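Protein-disulfide isomerase (Novosphingobium aromaticivorans, PDB 3GMF) probably acts as a thioredoxin-fold disulfide oxidoreductase or isomerase, rearranging or exchanging disulfide bonds in other proteins. Local coordinates at residues 18-23 and 171-176. Sequence-based numbering, arbitrary orientation.
Sequences RLVEFV and SFMIDG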
loop_
_atom_site.group_PDB
_atom_site.type_symbol
_atom_site.label_atom_id
_atom_site.label_comp_id
_atom_site.label_asym_id
_atom_site.label_seq_id
_atom_site.Cartn_x
_atom_site.Cartn_y
_atom_site.Cartn_z
ATOM N N ARG A 18 17.381 5.589 -3.801
ATOM C CA ARG A 18 16.359 4.713 -3.257
ATOM C C ARG A 18 15.225 5.570 -2.693
ATOM O O ARG A 18 15.418 6.275 -1.695
ATOM C CB ARG A 18 16.962 3.843 -2.158
ATOM C CG ARG A 18 15.984 2.897 -1.458
ATOM C CD ARG A 18 15.508 1.777 -2.368
ATOM N NE ARG A 18 16.577 0.819 -2.685
ATOM C CZ ARG A 18 16.868 -0.270 -1.974
ATOM N NH1 ARG A 18 16.177 -0.575 -0.882
ATOM N NH2 ARG A 18 17.853 -1.074 -2.367
ATOM N N LEU A 19 14.063 5.495 -3.344
ATOM C CA LEU A 19 12.868 6.217 -2.903
ATOM C C LEU A 19 12.024 5.236 -2.088
ATOM O O LEU A 19 11.579 4.215 -2.611
ATOM C CB LEU A 19 12.045 6.686 -4.113
ATOM C CG LEU A 19 10.671 7.299 -3.792
ATOM C CD1 LEU A 19 10.797 8.591 -2.925
ATOM C CD2 LEU A 19 9.852 7.545 -5.051
ATOM N N VAL A 20 11.791 5.569 -0.825
ATOM C CA VAL A 20 10.882 4.786 0.021
ATOM C C VAL A 20 9.549 5.513 0.092
ATOM O O VAL A 20 9.531 6.706 0.369
ATOM C CB VAL A 20 11.422 4.650 1.436
ATOM C CG1 VAL A 20 10.398 3.964 2.345
ATOM C CG2 VAL A 20 12.726 3.844 1.406
ATOM N N GLU A 21 8.453 4.782 -0.116
ATOM C CA GLU A 21 7.087 5.353 -0.109
ATOM C C GLU A 21 6.333 4.660 1.011
ATOM O O GLU A 21 6.305 3.433 1.033
ATOM C CB GLU A 21 6.351 5.038 -1.420
ATOM C CG GLU A 21 7.050 5.515 -2.711
ATOM C CD GLU A 21 6.206 5.260 -3.972
ATOM O OE1 GLU A 21 5.257 4.457 -3.915
ATOM O OE2 GLU A 21 6.489 5.885 -5.010
ATOM N N PHE A 22 5.790 5.433 1.965
ATOM C CA PHE A 22 4.927 4.890 3.013
ATOM C C PHE A 22 3.531 5.209 2.554
ATOM O O PHE A 22 3.148 6.388 2.484
ATOM C CB PHE A 22 5.192 5.571 4.363
ATOM C CG PHE A 22 6.594 5.379 4.881
ATOM C CD1 PHE A 22 6.921 4.275 5.664
ATOM C CD2 PHE A 22 7.579 6.322 4.611
ATOM C CE1 PHE A 22 8.229 4.108 6.164
ATOM C CE2 PHE A 22 8.869 6.165 5.122
ATOM C CZ PHE A 22 9.197 5.045 5.877
ATOM N N VAL A 23 2.767 4.178 2.209
ATOM C CA VAL A 23 1.454 4.404 1.576
ATOM C C VAL A 23 0.383 3.521 2.220
ATOM O O VAL A 23 0.682 2.477 2.798
ATOM C CB VAL A 23 1.464 4.181 0.032
ATOM C CG1 VAL A 23 2.473 5.157 -0.663
ATOM C CG2 VAL A 23 1.776 2.712 -0.308
ATOM N N SER A 171 3.918 9.345 2.561
ATOM C CA SER A 171 5.139 10.028 2.979
ATOM C C SER A 171 6.317 9.344 2.303
ATOM O O SER A 171 6.201 8.202 1.842
ATOM C CB SER A 171 5.290 10.006 4.505
ATOM O OG SER A 171 4.297 10.807 5.136
ATOM N N PHE A 172 7.464 10.029 2.264
ATOM C CA PHE A 172 8.586 9.570 1.453
ATOM C C PHE A 172 9.905 9.758 2.167
ATOM O O PHE A 172 10.062 10.705 2.920
ATOM C CB PHE A 172 8.610 10.346 0.122
ATOM C CG PHE A 172 7.309 10.289 -0.618
ATOM C CD1 PHE A 172 6.952 9.127 -1.305
ATOM C CD2 PHE A 172 6.431 11.375 -0.601
ATOM C CE1 PHE A 172 5.735 9.052 -1.956
ATOM C CE2 PHE A 172 5.195 11.314 -1.286
ATOM C CZ PHE A 172 4.873 10.167 -1.966
ATOM N N MET A 173 10.842 8.844 1.916
ATOM C CA MET A 173 12.251 9.093 2.250
ATOM C C MET A 173 13.134 8.934 1.023
ATOM O O MET A 173 12.877 8.088 0.155
ATOM C CB MET A 173 12.829 8.189 3.376
ATOM C CG MET A 173 11.901 7.539 4.400
ATOM S SD MET A 173 12.982 6.739 5.674
ATOM C CE MET A 173 13.506 8.164 6.589
ATOM N N ILE A 174 14.173 9.761 0.934
ATOM C CA ILE A 174 15.183 9.559 -0.108
ATOM C C ILE A 174 16.514 9.381 0.596
ATOM O O ILE A 174 16.891 10.192 1.456
ATOM C CB ILE A 174 15.243 10.695 -1.155
ATOM C CG1 ILE A 174 13.940 10.793 -1.956
ATOM C CG2 ILE A 174 16.390 10.449 -2.123
ATOM C CD1 ILE A 174 13.897 11.950 -2.924
ATOM N N ASP A 175 17.178 8.268 0.280
ATOM C CA ASP A 175 18.482 7.932 0.836
ATOM C C ASP A 175 18.519 8.150 2.362
ATOM O O ASP A 175 19.423 8.797 2.882
ATOM C CB ASP A 175 19.595 8.708 0.090
ATOM C CG ASP A 175 19.551 8.505 -1.442
ATOM O OD1 ASP A 175 19.009 7.475 -1.915
ATOM O OD2 ASP A 175 20.079 9.375 -2.180
ATOM N N GLY A 176 17.489 7.649 3.055
ATOM C CA GLY A 176 17.392 7.726 4.514
ATOM C C GLY A 176 16.839 8.984 5.183
ATOM O O GLY A 176 16.706 9.021 6.403
HETATM O O HOH W 1 15.242 6.135 1.123
#
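F22 presents the edge of its ring to M173: CE2 lies 3.4 Å from M173 CG, and SD sits 5.3 Å from the ring centroid, 87° off the normal, a Met-aromatic contact made at the rim. V20 CG1, anti to its own backbone N (chi1 174°), lies over one face of the same ring, 3.8 Å above the plane and offset toward the rim. An alanine in place of F22 would probably leave M173 CG and SD without their aromatic neighbour and open a gap beside V20. Beneath these side chains the backbones pair antiparallel, V20 and F22 each exchanging two hydrogen bonds with M173 and S171, respectively; F22 N to S171 O is 2.8 Å and nearly straight at 175°. Strand 17-23, which holds this segment, lies between its parallel neighbour 51-57 and antiparallel 171-174, an order consistent with the central sheet of a thioredoxin fold. On the opposite face, E21 CG meets the F172 ring in plane at its edge, 3.8 Å from CE1, while L19 CD1 reaches I174 CG1 at 4.0 Å. Helix 185-196 covers L19, F172 and I174 through L188 and I192. Past the strand end, D175 OD1 accepts R18 N at 3.1 Å, and R195 forms a salt bridge with OD2 of that carboxylate.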